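Local coordinates for protein putative esterase (PDB 2RAU) that is probably a lipase or esterase of the alpha/beta-hydrolase class from a heat-loving archaeon, and binds calcium, at residues Asp19-Asn24 / His41-Ile46; Leu173-Gly178 / Val295-Phe300. All blocks are in the same frame, centred on the assembly; numbering follows the deposited sequence.

Contact 1: Asp19-Asn24 / His41-Ile46; sequences DQLIEN and HKVNLI
Glu23 and His41 meet side by side on one face of an antiparallel hairpin, joined by a hydrogen bond from ring ND1 to carboxylate OE2 of 2.7 Å. The bond is nearly straight, 165° at the hydrogen, and OE2 lies in the plane of the imidazole, while the carboxylate is turned 33° from the ring. Glu23 CG stands anti to the backbone N (chi1 -171°), and the chain runs on extended from there to the carboxylate. Glu23 OE1 also forms a salt bridge with Lys10 and His41 NE2 bonds to Asp100, so both carboxylate oxygens and both ring nitrogens of this buried pair have partners, which probably fixes the ring's rotation. Beside them Val43 CG1 approaches Leu21 CB, beta-branched valine filling the same face without a polar group to satisfy. On the other face Ile22, in the conformer given, lies across Asn44, its CG1 3.8 Å from Asn44 ND2. Asn44 ND2 stands above the carbonyl plane of Leu45 and bonds to Leu45 O, steadying the amide within its own segment. A water lies 2.6 Å from Asn44 OD1 and also near Ile22 O, and can donate to either; it accepts from Asn24 ND2, linking the two amides across the strands, while Asn24 OD1 accepts from the backbone N of Glu12. Toward the hairpin's open end the same conformer sets Ile22 CG2 against Ile46 CG1, the side chains crossing at about a right angle. Paired backbone bonds between Ile22 and Asn44 and between Asn24 and Lys42 set this register, and Ile46 N to Gln20 O extends it. Lys42 runs out extended to a salt bridge with Asp140. Strand 13-15 flanks strand 21-29, strand 94-100 flanks strand 37-45, and helices 63-68 and 85-91 cover the face of Leu21, Glu23 and Val43.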
loop_
_atom_site.group_PDB
_atom_site.type_symbol
_atom_site.label_atom_id
_atom_site.label_comp_id
_atom_site.label_asym_id
_atom_site.label_seq_id
_atom_site.Cartn_x
_atom_site.Cartn_y
_atom_site.Cartn_z
ATOM N N ASP A 19 -13.759 15.565 -9.150
ATOM C CA ASP A 19 -14.752 16.231 -8.302
ATOM C C ASP A 19 -16.120 15.517 -8.156
ATOM O O ASP A 19 -16.998 15.996 -7.436
ATOM C CB ASP A 19 -14.942 17.686 -8.725
ATOM C CG ASP A 19 -15.470 17.822 -10.102
ATOM O OD1 ASP A 19 -16.134 16.884 -10.611
ATOM O OD2 ASP A 19 -15.184 18.881 -10.703
ATOM N N GLN A 20 -16.296 14.386 -8.839
ATOM C CA GLN A 20 -17.443 13.531 -8.585
ATOM C C GLN A 20 -17.223 12.603 -7.391
ATOM O O GLN A 20 -18.152 11.897 -6.931
ATOM C CB GLN A 20 -17.775 12.734 -9.853
ATOM C CG GLN A 20 -18.457 13.652 -10.936
ATOM C CD GLN A 20 -19.510 14.659 -10.297
ATOM O OE1 GLN A 20 -19.184 15.834 -10.007
ATOM N NE2 GLN A 20 -20.739 14.172 -10.033
ATOM N N LEU A 21 -15.991 12.574 -6.914
ATOM C CA LEU A 21 -15.603 11.718 -5.787
ATOM C C LEU A 21 -15.368 12.538 -4.539
ATOM O O LEU A 21 -14.803 13.642 -4.584
ATOM C CB LEU A 21 -14.349 10.910 -6.101
ATOM C CG LEU A 21 -14.445 9.933 -7.261
ATOM C CD1 LEU A 21 -13.087 9.269 -7.453
ATOM C CD2 LEU A 21 -15.583 8.929 -7.050
ATOM N N ILE A 22 -15.815 12.036 -3.393
ATOM C CA ILE A 22 -15.593 12.783 -2.162
ATOM C C ILE A 22 -14.862 11.901 -1.136
ATOM O O ILE A 22 -14.957 10.664 -1.153
ATOM C CB ILE A 22 -16.906 13.488 -1.633
ATOM C CG1 ILE A 22 -17.833 12.476 -1.011
ATOM C CG2 ILE A 22 -17.623 14.334 -2.770
ATOM C CD1 ILE A 22 -17.560 12.221 0.459
ATOM N N GLU A 23 -14.075 12.566 -0.297
ATOM C CA GLU A 23 -13.262 11.932 0.729
ATOM C C GLU A 23 -13.678 12.343 2.143
ATOM O O GLU A 23 -13.999 13.481 2.403
ATOM C CB GLU A 23 -11.807 12.334 0.482
ATOM C CG GLU A 23 -10.781 11.607 1.315
ATOM C CD GLU A 23 -9.351 12.089 1.108
ATOM O OE1 GLU A 23 -9.129 13.245 0.645
ATOM O OE2 GLU A 23 -8.438 11.314 1.443
ATOM N N ASN A 24 -13.674 11.363 3.046
ATOM C CA ASN A 24 -13.811 11.574 4.467
ATOM C C ASN A 24 -12.585 10.963 5.132
ATOM O O ASN A 24 -12.085 9.951 4.683
ATOM C CB ASN A 24 -15.107 10.964 4.976
ATOM C CG ASN A 24 -16.316 11.780 4.532
ATOM O OD1 ASN A 24 -16.623 12.770 5.141
ATOM N ND2 ASN A 24 -16.914 11.425 3.392
ATOM N N HIS A 41 -9.408 6.597 5.548
ATOM C CA HIS A 41 -10.000 7.388 4.461
ATOM C C HIS A 41 -11.122 6.616 3.859
ATOM O O HIS A 41 -11.026 5.443 3.685
ATOM C CB HIS A 41 -8.991 7.678 3.324
ATOM C CG HIS A 41 -7.750 8.407 3.772
ATOM N ND1 HIS A 41 -7.360 9.617 3.231
ATOM C CD2 HIS A 41 -6.799 8.074 4.672
ATOM C CE1 HIS A 41 -6.245 10.018 3.822
ATOM N NE2 HIS A 41 -5.868 9.091 4.688
ATOM N N LYS A 42 -12.202 7.307 3.537
ATOM C CA LYS A 42 -13.301 6.745 2.771
ATOM C C LYS A 42 -13.433 7.573 1.485
ATOM O O LYS A 42 -13.351 8.816 1.513
ATOM C CB LYS A 42 -14.620 6.828 3.551
ATOM C CG LYS A 42 -15.825 6.191 2.846
ATOM C CD LYS A 42 -17.091 6.459 3.592
ATOM C CE LYS A 42 -18.296 5.818 2.944
ATOM N NZ LYS A 42 -19.465 6.046 3.800
ATOM N N VAL A 43 -13.617 6.880 0.368
ATOM C CA VAL A 43 -13.910 7.537 -0.901
ATOM C C VAL A 43 -15.192 6.954 -1.488
ATOM O O VAL A 43 -15.375 5.753 -1.533
ATOM C CB VAL A 43 -12.736 7.394 -1.912
ATOM C CG1 VAL A 43 -13.031 8.078 -3.299
ATOM C CG2 VAL A 43 -11.404 7.921 -1.269
ATOM N N ASN A 44 -16.062 7.841 -1.958
ATOM C CA ASN A 44 -17.291 7.448 -2.630
ATOM C C ASN A 44 -17.721 8.535 -3.588
ATOM O O ASN A 44 -17.269 9.667 -3.513
ATOM C CB ASN A 44 -18.431 7.074 -1.649
ATOM C CG ASN A 44 -18.761 8.170 -0.625
ATOM O OD1 ASN A 44 -18.280 8.133 0.488
ATOM N ND2 ASN A 44 -19.567 9.112 -1.001
ATOM N N LEU A 45 -18.630 8.169 -4.464
ATOM C CA LEU A 45 -19.282 9.089 -5.360
ATOM C C LEU A 45 -20.160 10.042 -4.583
ATOM O O LEU A 45 -20.711 9.672 -3.543
ATOM C CB LEU A 45 -20.209 8.304 -6.288
ATOM C CG LEU A 45 -19.719 7.717 -7.576
ATOM C CD1 LEU A 45 -20.863 6.915 -8.182
ATOM C CD2 LEU A 45 -19.263 8.807 -8.562
ATOM N N ILE A 46 -20.284 11.271 -5.077
ATOM C CA ILE A 46 -21.195 12.251 -4.524
ATOM C C ILE A 46 -22.559 11.563 -4.496
ATOM O O ILE A 46 -22.964 10.886 -5.447
ATOM C CB ILE A 46 -21.289 13.549 -5.373
ATOM C CG1 ILE A 46 -20.053 14.418 -5.233
ATOM C CG2 ILE A 46 -22.445 14.416 -4.913
ATOM C CD1 ILE A 46 -20.102 15.605 -6.181
HETATM O O HOH W 1 -16.256 9.401 1.521
#

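Contact 2: Leu173-Gly178 / Val295-Phe300; sequences LILLDG and VPTIAF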
loop_
_atom_site.group_PDB
_atom_site.type_symbol
_atom_site.label_atom_id
_atom_site.label_comp_id
_atom_site.label_asym_id
_atom_site.label_seq_id
_atom_site.Cartn_x
_atom_site.Cartn_y
_atom_site.Cartn_z
ATOM N N LEU A 173 -11.090 -11.629 -0.873
ATOM C CA LEU A 173 -9.704 -11.136 -0.831
ATOM C C LEU A 173 -9.208 -10.750 -2.223
ATOM O O LEU A 173 -9.425 -11.462 -3.189
ATOM C CB LEU A 173 -8.767 -12.166 -0.206
ATOM C CG LEU A 173 -8.782 -12.283 1.317
ATOM C CD1 LEU A 173 -8.257 -13.666 1.752
ATOM C CD2 LEU A 173 -8.010 -11.153 1.981
ATOM N N ILE A 174 -8.594 -9.574 -2.307
ATOM C CA ILE A 174 -8.000 -9.078 -3.546
ATOM C C ILE A 174 -6.523 -8.774 -3.277
ATOM O O ILE A 174 -6.192 -7.806 -2.589
ATOM C CB ILE A 174 -8.683 -7.792 -4.030
ATOM C CG1 ILE A 174 -10.196 -8.021 -4.248
ATOM C CG2 ILE A 174 -7.957 -7.206 -5.302
ATOM C CD1 ILE A 174 -11.021 -6.725 -4.183
ATOM N N LEU A 175 -5.624 -9.595 -3.821
ATOM C CA LEU A 175 -4.180 -9.417 -3.611
ATOM C C LEU A 175 -3.543 -8.806 -4.866
ATOM O O LEU A 175 -3.540 -9.410 -5.932
ATOM C CB LEU A 175 -3.523 -10.759 -3.246
ATOM C CG LEU A 175 -4.156 -11.495 -2.045
ATOM C CD1 LEU A 175 -3.586 -12.954 -1.937
ATOM C CD2 LEU A 175 -3.997 -10.624 -0.732
ATOM N N LEU A 176 -3.080 -7.569 -4.725
ATOM C CA LEU A 176 -2.495 -6.775 -5.808
ATOM C C LEU A 176 -0.963 -6.845 -5.670
ATOM O O LEU A 176 -0.312 -6.033 -4.987
ATOM C CB LEU A 176 -3.018 -5.327 -5.746
ATOM C CG LEU A 176 -4.556 -5.171 -5.849
ATOM C CD1 LEU A 176 -5.017 -3.815 -5.367
ATOM C CD2 LEU A 176 -5.057 -5.456 -7.255
ATOM N N ASP A 177 -0.406 -7.871 -6.276
ATOM C CA ASP A 177 1.028 -8.168 -6.181
ATOM C C ASP A 177 1.474 -8.172 -4.707
ATOM O O ASP A 177 2.392 -7.467 -4.300
ATOM C CB ASP A 177 1.854 -7.206 -7.077
ATOM C CG ASP A 177 2.999 -7.897 -7.824
ATOM O OD1 ASP A 177 2.954 -9.126 -8.037
ATOM O OD2 ASP A 177 3.954 -7.166 -8.222
ATOM N N GLY A 178 0.834 -9.011 -3.901
ATOM C CA GLY A 178 1.212 -9.064 -2.506
ATOM C C GLY A 178 0.711 -10.301 -1.796
ATOM O O GLY A 178 -0.423 -10.696 -1.945
ATOM N N VAL A 295 -12.326 -18.051 1.704
ATOM C CA VAL A 295 -12.772 -16.780 1.180
ATOM C C VAL A 295 -12.420 -16.755 -0.322
ATOM O O VAL A 295 -11.289 -17.091 -0.677
ATOM C CB VAL A 295 -12.023 -15.616 1.944
ATOM C CG1 VAL A 295 -12.146 -14.298 1.244
ATOM C CG2 VAL A 295 -12.512 -15.525 3.418
ATOM N N PRO A 296 -13.383 -16.385 -1.203
ATOM C CA PRO A 296 -13.065 -16.140 -2.610
ATOM C C PRO A 296 -11.930 -15.138 -2.725
ATOM O O PRO A 296 -11.966 -14.072 -2.083
ATOM C CB PRO A 296 -14.353 -15.529 -3.163
ATOM C CG PRO A 296 -15.386 -16.094 -2.333
ATOM C CD PRO A 296 -14.809 -16.174 -0.952
ATOM N N THR A 297 -10.946 -15.477 -3.549
ATOM C CA THR A 297 -9.715 -14.701 -3.701
ATOM C C THR A 297 -9.320 -14.477 -5.160
ATOM O O THR A 297 -9.446 -15.370 -5.990
ATOM C CB THR A 297 -8.527 -15.395 -2.933
ATOM O OG1 THR A 297 -8.862 -15.536 -1.542
ATOM C CG2 THR A 297 -7.216 -14.623 -3.080
ATOM N N ILE A 298 -8.901 -13.248 -5.467
ATOM C CA ILE A 298 -8.261 -12.942 -6.758
ATOM C C ILE A 298 -6.863 -12.394 -6.429
ATOM O O ILE A 298 -6.704 -11.559 -5.538
ATOM C CB ILE A 298 -9.128 -12.006 -7.676
ATOM C CG1 ILE A 298 -8.519 -11.911 -9.083
ATOM C CG2 ILE A 298 -9.381 -10.627 -7.007
ATOM C CD1 ILE A 298 -9.407 -11.212 -10.045
ATOM N N ALA A 299 -5.846 -12.910 -7.133
ATOM C CA ALA A 299 -4.455 -12.534 -6.894
ATOM C C ALA A 299 -3.822 -12.134 -8.198
ATOM O O ALA A 299 -3.881 -12.871 -9.168
ATOM C CB ALA A 299 -3.672 -13.689 -6.238
ATOM N N PHE A 300 -3.275 -10.931 -8.234
ATOM C CA PHE A 300 -2.530 -10.443 -9.394
ATOM C C PHE A 300 -1.023 -10.543 -9.113
ATOM O O PHE A 300 -0.570 -10.164 -8.039
ATOM C CB PHE A 300 -2.881 -8.995 -9.707
ATOM C CG PHE A 300 -4.305 -8.792 -10.141
ATOM C CD1 PHE A 300 -5.325 -8.745 -9.203
ATOM C CD2 PHE A 300 -4.623 -8.600 -11.480
ATOM C CE1 PHE A 300 -6.621 -8.542 -9.596
ATOM C CE2 PHE A 300 -5.924 -8.379 -11.876
ATOM C CZ PHE A 300 -6.918 -8.331 -10.938
HETATM O O HOH W 2 -0.357 -11.366 -5.381
#
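Strands 173-176 and 297-300 run parallel, 4° apart, with axes 4.8 Å from each other. Leu173 N binds Pro296 O, Leu173 O receives Ile298 N, Leu175 N reaches Ile298 O at 2.8 Å, and Phe300 N meets Leu175 O nearly straight. Asp177 N still reaches Phe300 O, but bent to 133° where the strand has ended; a water accepting from Gly178 N donates to Phe300 O as its second partner. These are neighbouring strands of the alpha/beta-hydrolase sheet, and the loop after the first carries Asp177, whose OD2 bonds to His329 and Ser302; with Ser152 this is consistent with a catalytic triad. Aliphatic residues suit a sheet covered on both faces. Ile298 CG1 stands anti to the backbone N (chi1 -171°), leaving CG2 to meet Ile174 CG1 at 3.9 Å, both residues facing Trp349 of helix 338-353. Next to them Leu176 CD2 comes 3.8 Å from Phe300 CD1, and the ring's edge lies beside Leu175 O. On the face toward helix 153-169, small Ala299 sits beside Leu175 CB. Thr297 lies alongside Leu173, pointing the same way, its OG1 3.6 Å from Leu173 CB. From above the carbonyl plane, Thr297 OG1 donates its proton to Val295 O, giving the buried hydroxyl a partner.

Both contacts belong to the same mixed sheet, but to separate parts of it, their centres about 24 Å apart and their nearest atoms about 13 Å. Contact 1 pairs strands close in sequence, in an antiparallel hairpin that is only partly buried; contact 2 brings together parallel strands from segments 117 residues apart in the deeply buried part. The chemistry follows: 19-24 / 41-46 mixes aliphatic packing with charged and amide groups whose partners include neighbouring strands and water, whereas 173-178 / 295-300 is chiefly aliphatic and aromatic, its acid confined to the loop after a strand. Between them lie strands 94-100, 52-56 and 146-151, which make the sheet continuous from one to the other.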